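Local coordinates for protein pectate lyase (Cellvibrio cellulosa, PDB 1GXM) that cleaves polygalacturonate by anti-beta-elimination as a family 10 polysaccharide lyase, the chain here being its catalytic module, at residues F132-T142 / E218-L226; A34-S42 / E79-Y87. One frame throughout, in Å; residues are numbered along the deposited sequence. Where two conformers were deposited one is given.

How the contacts relate
Contact 1 (132-142 with 218-226) is buried, its centre about 3 Å from the centre of the chain, whereas the centre of contact 2 (34-42 with 79-87) lies about 21 Å from it and that contact is only partly buried. Their centres are about 23 Å apart and their nearest atoms about 7 Å, so they do not touch. Along the chain contact 2 closes before contact 1 opens. Two helices connect them: 136-148, whose start belongs to contact 1, carries Val143, which meets Met80 and Val81, while 20-28 touches Tyr139, Thr142 and Val81. Glu79, in contact 2, hydrogen-bonds a glycerol, probably from the crystallisation liquor.

Contact 1: F132-T142 / E218-L226; sequences FNDNGMAYALT and ESVGVLAFL
Glu218 reaches across from the 218-226 segment and grips two successive backbone amides just before helix 136-148. Glu218 OE2 accepts from Asp134 N at 2.8 Å (N-H...O 154°) and Glu218 OE1 from Asn135 N at 3.1 Å. Both N-H groups come from above the carboxylate plane, 56° out of it at OE2; the glutamate chain itself is folded by a bend at chi2. With each oxygen tied to a different amide, the rotation of the carboxylate is fixed. Phe132 O is also close to Glu218 OE1, but both are acceptors and no bond forms. Asn135 stands at the N-cap position without making a capping bond; its OD1 is instead satisfied by two waters. One water donates to Asn135 OD1 and to Glu218 O, 2.7 Å from each; the other donates to Asn135 OD1 and accepts from Gly221 N at 2.9 Å. The segments 136-142 and 219-226 run at 22°, their axes 8.4 Å apart at closest approach, among the helices of the (alpha/alpha) toroid known for family 10 pectate lyases. Gly221, without a side chain, and the small Ala138 permit this approach: Ala138 CB lies 3.4 Å from Gly221 O. Asn135 CB sits over the centre of one face of the Tyr139 ring, whose CE1 comes up to Gly221 CA. Farther along, Phe225 extends anti to its backbone N and receives Leu141 CB over one face, a CH-pi contact 3.9 Å from the ring centroid. Thr142 OG1 lies at the edge of the same ring and donates to Ala138 O, which takes the Thr142 amide from the opposite face of its carbonyl plane. Val222 CG2 touches Phe132 CD1, and Trp192 meets the Phe132 ring.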
loop_
_atom_site.group_PDB
_atom_site.type_symbol
_atom_site.label_atom_id
_atom_site.label_comp_id
_atom_site.label_asym_id
_atom_site.label_seq_id
_atom_site.Cartn_x
_atom_site.Cartn_y
_atom_site.Cartn_z
ATOM N N PHE A 132 3.907 4.261 2.069
ATOM C CA PHE A 132 2.578 3.836 1.686
ATOM C C PHE A 132 2.426 3.734 0.189
ATOM O O PHE A 132 1.574 3.020 -0.291
ATOM C CB PHE A 132 1.518 4.760 2.268
ATOM C CG PHE A 132 1.516 4.778 3.759
ATOM C CD1 PHE A 132 1.231 3.634 4.468
ATOM C CD2 PHE A 132 1.812 5.922 4.474
ATOM C CE1 PHE A 132 1.224 3.633 5.836
ATOM C CE2 PHE A 132 1.819 5.912 5.842
ATOM C CZ PHE A 132 1.514 4.776 6.520
ATOM N N ASN A 133 3.302 4.404 -0.538
ATOM C CA ASN A 133 3.348 4.380 -1.979
ATOM C C ASN A 133 3.206 2.992 -2.534
ATOM O O ASN A 133 3.819 2.054 -2.053
ATOM C CB ASN A 133 4.681 4.957 -2.445
ATOM C CG ASN A 133 4.672 5.306 -3.894
ATOM O OD1 ASN A 133 3.998 6.245 -4.300
ATOM N ND2 ASN A 133 5.421 4.575 -4.691
ATOM N N ASP A 134 2.398 2.883 -3.583
ATOM C CA ASP A 134 2.127 1.615 -4.253
ATOM C C ASP A 134 1.621 0.550 -3.298
ATOM O O ASP A 134 1.892 -0.632 -3.445
ATOM C CB ASP A 134 3.375 1.110 -4.966
ATOM C CG ASP A 134 3.013 0.400 -6.259
ATOM O OD1 ASP A 134 3.910 -0.182 -6.882
ATOM O OD2 ASP A 134 1.849 0.372 -6.719
ATOM N N ASN A 135 0.862 0.982 -2.308
ATOM C CA ASN A 135 0.294 0.118 -1.289
ATOM C C ASN A 135 1.333 -0.687 -0.520
ATOM O O ASN A 135 1.002 -1.692 0.076
ATOM C CB ASN A 135 -0.756 -0.812 -1.910
ATOM C CG ASN A 135 -1.933 -0.071 -2.416
ATOM O OD1 ASN A 135 -2.444 0.838 -1.745
ATOM N ND2 ASN A 135 -2.393 -0.440 -3.604
ATOM N N GLY A 136 2.569 -0.215 -0.484
ATOM C CA GLY A 136 3.640 -1.024 0.061
ATOM C C GLY A 136 3.449 -1.376 1.527
ATOM O O GLY A 136 3.309 -2.532 1.903
ATOM N N MET A 137 3.449 -0.366 2.381
ATOM C CA MET A 137 3.351 -0.642 3.793
ATOM C C MET A 137 2.021 -1.300 4.141
ATOM O O MET A 137 1.977 -2.240 4.922
ATOM C CB MET A 137 3.562 0.617 4.614
ATOM C CG MET A 137 3.492 0.381 6.095
ATOM S SD MET A 137 4.179 1.754 7.018
ATOM C CE MET A 137 3.676 1.276 8.634
ATOM N N ALA A 138 0.927 -0.788 3.603
ATOM C CA ALA A 138 -0.370 -1.313 3.961
ATOM C C ALA A 138 -0.505 -2.764 3.545
ATOM O O ALA A 138 -1.037 -3.576 4.293
ATOM C CB ALA A 138 -1.485 -0.492 3.348
ATOM N N TYR A 139 -0.035 -3.120 2.360
ATOM C CA TYR A 139 -0.247 -4.479 1.884
ATOM C C TYR A 139 0.783 -5.405 2.506
ATOM O O TYR A 139 0.479 -6.555 2.734
ATOM C CB TYR A 139 -0.269 -4.563 0.358
ATOM C CG TYR A 139 -1.532 -4.012 -0.282
ATOM C CD1 TYR A 139 -2.521 -3.341 0.451
ATOM C CD2 TYR A 139 -1.703 -4.125 -1.647
ATOM C CE1 TYR A 139 -3.658 -2.824 -0.179
ATOM C CE2 TYR A 139 -2.816 -3.619 -2.268
ATOM C CZ TYR A 139 -3.793 -2.966 -1.525
ATOM O OH TYR A 139 -4.909 -2.458 -2.151
ATOM N N ALA A 140 1.971 -4.903 2.826
ATOM C CA ALA A 140 2.940 -5.697 3.595
ATOM C C ALA A 140 2.369 -6.061 4.959
ATOM O O ALA A 140 2.499 -7.186 5.419
ATOM C CB ALA A 140 4.227 -4.972 3.757
ATOM N N LEU A 141 1.751 -5.094 5.617
ATOM C CA LEU A 141 1.129 -5.362 6.902
ATOM C C LEU A 141 -0.016 -6.330 6.757
ATOM O O LEU A 141 -0.268 -7.128 7.643
ATOM C CB LEU A 141 0.664 -4.081 7.592
ATOM C CG LEU A 141 1.783 -3.144 7.998
ATOM C CD1 LEU A 141 1.212 -1.869 8.519
ATOM C CD2 LEU A 141 2.674 -3.785 9.045
ATOM N N THR A 142 -0.743 -6.248 5.653
ATOM C CA THR A 142 -1.841 -7.165 5.386
ATOM C C THR A 142 -1.307 -8.588 5.270
ATOM O O THR A 142 -1.870 -9.526 5.834
ATOM C CB THR A 142 -2.576 -6.764 4.111
ATOM O OG1 THR A 142 -3.171 -5.469 4.297
ATOM C CG2 THR A 142 -3.761 -7.698 3.807
ATOM N N GLU A 218 -3.073 6.461 -2.164
ATOM C CA GLU A 218 -2.530 5.462 -1.240
ATOM C C GLU A 218 -3.333 5.326 0.026
ATOM O O GLU A 218 -3.214 4.326 0.721
ATOM C CB GLU A 218 -1.063 5.753 -0.888
ATOM C CG GLU A 218 -0.162 5.952 -2.088
ATOM C CD GLU A 218 -0.082 4.769 -3.027
ATOM O OE1 GLU A 218 -0.578 3.675 -2.719
ATOM O OE2 GLU A 218 0.532 4.948 -4.080
ATOM N N SER A 219 -4.155 6.312 0.336
ATOM C CA SER A 219 -4.879 6.264 1.589
ATOM C C SER A 219 -5.966 5.200 1.573
ATOM O O SER A 219 -6.349 4.724 2.615
ATOM C CB SER A 219 -5.430 7.624 1.931
ATOM O OG SER A 219 -4.373 8.493 2.261
ATOM N N VAL A 220 -6.414 4.783 0.392
ATOM C CA VAL A 220 -7.401 3.711 0.259
ATOM C C VAL A 220 -6.875 2.426 0.884
ATOM O O VAL A 220 -7.520 1.806 1.727
ATOM C CB VAL A 220 -7.716 3.446 -1.214
ATOM C CG1 VAL A 220 -8.637 2.245 -1.375
ATOM C CG2 VAL A 220 -8.304 4.692 -1.864
ATOM N N GLY A 221 -5.670 2.037 0.493
ATOM C CA GLY A 221 -5.102 0.798 0.973
ATOM C C GLY A 221 -4.814 0.839 2.453
ATOM O O GLY A 221 -4.883 -0.181 3.134
ATOM N N VAL A 222 -4.443 2.004 2.958
ATOM C CA VAL A 222 -4.190 2.134 4.395
ATOM C C VAL A 222 -5.494 1.877 5.148
ATOM O O VAL A 222 -5.542 1.139 6.122
ATOM C CB VAL A 222 -3.643 3.516 4.748
ATOM C CG1 VAL A 222 -3.449 3.621 6.251
ATOM C CG2 VAL A 222 -2.320 3.780 4.055
ATOM N N LEU A 223 -6.569 2.503 4.696
ATOM C CA LEU A 223 -7.879 2.257 5.289
ATOM C C LEU A 223 -8.294 0.798 5.180
ATOM O O LEU A 223 -8.809 0.212 6.115
ATOM C CB LEU A 223 -8.927 3.167 4.670
ATOM C CG LEU A 223 -8.728 4.627 5.027
ATOM C CD1 LEU A 223 -9.591 5.531 4.145
ATOM C CD2 LEU A 223 -9.018 4.925 6.485
ATOM N N ALA A 224 -8.051 0.206 4.031
ATOM C CA ALA A 224 -8.397 -1.186 3.824
ATOM C C ALA A 224 -7.624 -2.052 4.823
ATOM O O ALA A 224 -8.190 -2.949 5.445
ATOM C CB ALA A 224 -8.089 -1.588 2.409
ATOM N N PHE A 225 -6.335 -1.796 4.992
ATOM C CA PHE A 225 -5.576 -2.523 6.001
ATOM C C PHE A 225 -6.160 -2.325 7.399
ATOM O O PHE A 225 -6.333 -3.282 8.143
ATOM C CB PHE A 225 -4.106 -2.125 6.032
ATOM C CG PHE A 225 -3.442 -2.603 7.264
ATOM C CD1 PHE A 225 -3.225 -3.951 7.461
ATOM C CD2 PHE A 225 -3.169 -1.722 8.285
ATOM C CE1 PHE A 225 -2.708 -4.402 8.666
ATOM C CE2 PHE A 225 -2.672 -2.168 9.476
ATOM C CZ PHE A 225 -2.421 -3.509 9.651
ATOM N N LEU A 226 -6.443 -1.092 7.772
ATOM C CA LEU A 226 -7.013 -0.844 9.094
ATOM C C LEU A 226 -8.301 -1.587 9.300
ATOM O O LEU A 226 -8.572 -2.039 10.409
ATOM C CB LEU A 226 -7.217 0.636 9.355
ATOM C CG LEU A 226 -5.950 1.443 9.583
ATOM C CD1 LEU A 226 -6.369 2.911 9.705
ATOM C CD2 LEU A 226 -5.154 1.004 10.798
HETATM O O HOH W 1 -1.993 1.900 0.725
HETATM O O HOH W 2 -4.496 2.469 -2.087
#

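Contact 2: A34-S42 / E79-Y87; sequences ASRADVVLS and EMVFLAEVY
Phe82 projects from helix 77-90 against the short helix 37-42 and meets it with the outer end of its ring. CG lies anti to the backbone N (chi1 170°), and Phe82 CE2 comes within 3.8 Å of both Ala37 CA and Val40 CG2. These two approach the ring obliquely; Ala34 CA and the carbonyl carbon of Arg36 lie instead at its edge, near the ring plane. Within its own helix Val86 CG2 covers part of one face, offset toward the rim, and Trp32 adds an edge-to-face stack. Val40 divides its two methyls between neighbours: CG2 goes to the phenylalanine, while Val40 CG1, anti to the backbone N, crosses the Glu79 chain obliquely and touches Glu79 CG at 3.5 Å. Toward the periphery of the helical toroid, this is a largely apolar packing, without hydrogen bonds between the segments, in which segments 37-42 and 79-87 cross at -134°, axes 10.5 Å apart. Leu83 straddles the crossing with its fork: Leu83 CD2 rests 3.8 Å from Ala37 O and also meets Ala37 CB, whereas Leu83 CD1 faces Leu41 CA at 4.1 Å. Both methyls of Val86, CG1 and CG2, stand 4.0 Å from Ala37 CB. Tyr95 of helix 93-109 touches both Ala37 and Val86, and Ala98 of that helix meets Leu41. Beyond its apolar stem, the bent Glu79 chain turns its carboxylate toward Tyr56 OH and a glycerol, both hydrogen-bonded to Glu79 OE2.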
loop_
_atom_site.group_PDB
_atom_site.type_symbol
_atom_site.label_atom_id
_atom_site.label_comp_id
_atom_site.label_asym_id
_atom_site.label_seq_id
_atom_site.Cartn_x
_atom_site.Cartn_y
_atom_site.Cartn_z
ATOM N N ALA A 34 1.887 -21.450 -11.643
ATOM C CA ALA A 34 2.738 -22.235 -10.748
ATOM C C ALA A 34 4.028 -22.707 -11.436
ATOM O O ALA A 34 5.026 -23.007 -10.770
ATOM C CB ALA A 34 1.975 -23.418 -10.189
ATOM N N SER A 35 4.014 -22.752 -12.760
ATOM C CA SER A 35 5.192 -23.097 -13.559
ATOM C C SER A 35 6.346 -22.101 -13.370
ATOM O O SER A 35 7.490 -22.393 -13.720
ATOM C CB SER A 35 4.822 -23.180 -15.046
ATOM O OG SER A 35 4.526 -21.906 -15.600
ATOM N N ARG A 36 6.026 -20.926 -12.826
ATOM C CA ARG A 36 7.012 -19.866 -12.596
ATOM C C ARG A 36 7.548 -19.859 -11.186
ATOM O O ARG A 36 8.370 -19.032 -10.874
ATOM C CB ARG A 36 6.415 -18.481 -12.892
ATOM C CG ARG A 36 5.850 -18.290 -14.317
ATOM C CD ARG A 36 6.610 -18.981 -15.446
ATOM N NE ARG A 36 7.708 -18.176 -15.986
ATOM C CZ ARG A 36 8.806 -18.659 -16.580
ATOM N NH1 ARG A 36 8.989 -19.977 -16.706
ATOM N NH2 ARG A 36 9.743 -17.820 -17.039
ATOM N N ALA A 37 7.110 -20.769 -10.334
ATOM C CA ALA A 37 7.513 -20.752 -8.937
ATOM C C ALA A 37 9.016 -20.801 -8.759
ATOM O O ALA A 37 9.558 -20.128 -7.894
ATOM C CB ALA A 37 6.850 -21.904 -8.160
ATOM N N ASP A 38 9.697 -21.655 -9.523
ATOM C CA ASP A 38 11.148 -21.780 -9.371
ATOM C C ASP A 38 11.849 -20.523 -9.855
ATOM O O ASP A 38 12.848 -20.108 -9.274
ATOM C CB ASP A 38 11.679 -22.988 -10.148
ATOM C CG ASP A 38 11.447 -24.286 -9.436
ATOM O OD1 ASP A 38 10.954 -24.262 -8.296
ATOM O OD2 ASP A 38 11.767 -25.380 -9.950
ATOM N N VAL A 39 11.339 -19.933 -10.923
ATOM C CA VAL A 39 11.882 -18.671 -11.409
ATOM C C VAL A 39 11.731 -17.611 -10.322
ATOM O O VAL A 39 12.706 -16.984 -9.927
ATOM C CB VAL A 39 11.219 -18.204 -12.716
ATOM C CG1 VAL A 39 11.689 -16.805 -13.124
ATOM C CG2 VAL A 39 11.536 -19.180 -13.813
ATOM N N VAL A 40 10.523 -17.445 -9.810
ATOM C CA VAL A 40 10.306 -16.470 -8.739
ATOM C C VAL A 40 11.228 -16.727 -7.572
ATOM O O VAL A 40 11.880 -15.832 -7.064
ATOM C CB VAL A 40 8.837 -16.476 -8.283
ATOM C CG1 VAL A 40 8.636 -15.582 -7.080
ATOM C CG2 VAL A 40 7.976 -16.035 -9.420
ATOM N N LEU A 41 11.291 -17.977 -7.153
ATOM C CA LEU A 41 12.105 -18.362 -6.022
ATOM C C LEU A 41 13.566 -17.933 -6.235
ATOM O O LEU A 41 14.251 -17.473 -5.323
ATOM C CB LEU A 41 12.027 -19.876 -5.833
ATOM C CG LEU A 41 12.906 -20.480 -4.755
ATOM C CD1 LEU A 41 12.626 -19.905 -3.360
ATOM C CD2 LEU A 41 12.690 -21.979 -4.760
ATOM N N SER A 42 14.027 -18.113 -7.463
ATOM C CA SER A 42 15.433 -17.949 -7.798
ATOM C C SER A 42 15.905 -16.500 -7.772
ATOM O O SER A 42 17.106 -16.278 -7.791
ATOM C CB SER A 42 15.733 -18.553 -9.163
ATOM O OG SER A 42 15.209 -17.764 -10.195
ATOM N N GLU A 79 5.438 -11.908 -4.289
ATOM C CA GLU A 79 6.192 -13.156 -4.394
ATOM C C GLU A 79 5.960 -14.055 -3.195
ATOM O O GLU A 79 5.795 -15.273 -3.339
ATOM C CB GLU A 79 7.698 -12.887 -4.540
ATOM C CG GLU A 79 8.113 -12.318 -5.882
ATOM C CD GLU A 79 8.055 -10.818 -5.972
ATOM O OE1 GLU A 79 7.385 -10.180 -5.142
ATOM O OE2 GLU A 79 8.676 -10.269 -6.895
ATOM N N MET A 80 5.925 -13.489 -2.003
ATOM C CA MET A 80 5.822 -14.330 -0.809
ATOM C C MET A 80 4.430 -14.942 -0.683
ATOM O O MET A 80 4.304 -16.082 -0.224
ATOM C CB MET A 80 6.276 -13.619 0.457
ATOM C CG MET A 80 5.207 -12.877 1.154
ATOM S SD MET A 80 5.915 -11.618 2.105
ATOM C CE MET A 80 6.049 -12.408 3.695
ATOM N N VAL A 81 3.396 -14.212 -1.095
ATOM C CA VAL A 81 2.043 -14.731 -1.013
ATOM C C VAL A 81 1.921 -15.858 -2.035
ATOM O O VAL A 81 1.405 -16.938 -1.750
ATOM C CB VAL A 81 1.003 -13.627 -1.263
ATOM C CG1 VAL A 81 -0.388 -14.213 -1.447
ATOM C CG2 VAL A 81 1.011 -12.633 -0.106
ATOM N N PHE A 82 2.403 -15.596 -3.241
ATOM C CA PHE A 82 2.436 -16.582 -4.301
ATOM C C PHE A 82 3.153 -17.852 -3.886
ATOM O O PHE A 82 2.615 -18.957 -4.027
ATOM C CB PHE A 82 3.085 -15.938 -5.519
ATOM C CG PHE A 82 3.411 -16.901 -6.607
ATOM C CD1 PHE A 82 2.404 -17.541 -7.315
ATOM C CD2 PHE A 82 4.728 -17.164 -6.921
ATOM C CE1 PHE A 82 2.732 -18.434 -8.330
ATOM C CE2 PHE A 82 5.058 -18.029 -7.919
ATOM C CZ PHE A 82 4.067 -18.660 -8.633
ATOM N N LEU A 83 4.339 -17.732 -3.322
ATOM C CA LEU A 83 5.091 -18.937 -2.978
ATOM C C LEU A 83 4.474 -19.638 -1.777
ATOM O O LEU A 83 4.601 -20.844 -1.631
ATOM C CB LEU A 83 6.562 -18.624 -2.728
ATOM C CG LEU A 83 7.362 -18.194 -3.951
ATOM C CD1 LEU A 83 8.789 -18.006 -3.581
ATOM C CD2 LEU A 83 7.216 -19.188 -5.072
ATOM N N ALA A 84 3.775 -18.908 -0.919
ATOM C CA ALA A 84 3.075 -19.549 0.186
ATOM C C ALA A 84 1.974 -20.431 -0.356
ATOM O O ALA A 84 1.726 -21.527 0.159
ATOM C CB ALA A 84 2.519 -18.514 1.158
ATOM N N GLU A 85 1.292 -19.936 -1.381
ATOM C CA GLU A 85 0.234 -20.688 -2.040
ATOM C C GLU A 85 0.831 -21.906 -2.733
ATOM O O GLU A 85 0.298 -22.985 -2.650
ATOM C CB GLU A 85 -0.519 -19.814 -3.035
ATOM C CG GLU A 85 -1.593 -20.547 -3.822
ATOM C CD GLU A 85 -2.790 -20.972 -2.991
ATOM O OE1 GLU A 85 -2.993 -20.447 -1.891
ATOM O OE2 GLU A 85 -3.568 -21.852 -3.453
ATOM N N VAL A 86 1.959 -21.736 -3.401
ATOM C CA VAL A 86 2.634 -22.865 -4.030
ATOM C C VAL A 86 3.015 -23.904 -2.998
ATOM O O VAL A 86 2.845 -25.099 -3.245
ATOM C CB VAL A 86 3.881 -22.401 -4.818
ATOM C CG1 VAL A 86 4.700 -23.598 -5.281
ATOM C CG2 VAL A 86 3.480 -21.561 -5.989
ATOM N N TYR A 87 3.522 -23.479 -1.849
ATOM C CA TYR A 87 3.829 -24.397 -0.770
ATOM C C TYR A 87 2.579 -25.130 -0.291
ATOM O O TYR A 87 2.595 -26.354 -0.076
ATOM C CB TYR A 87 4.513 -23.691 0.396
ATOM C CG TYR A 87 4.780 -24.648 1.523
ATOM C CD1 TYR A 87 5.544 -25.791 1.303
ATOM C CD2 TYR A 87 4.253 -24.441 2.782
ATOM C CE1 TYR A 87 5.769 -26.710 2.329
ATOM C CE2 TYR A 87 4.491 -25.337 3.817
ATOM C CZ TYR A 87 5.244 -26.481 3.577
ATOM O OH TYR A 87 5.481 -27.369 4.605
#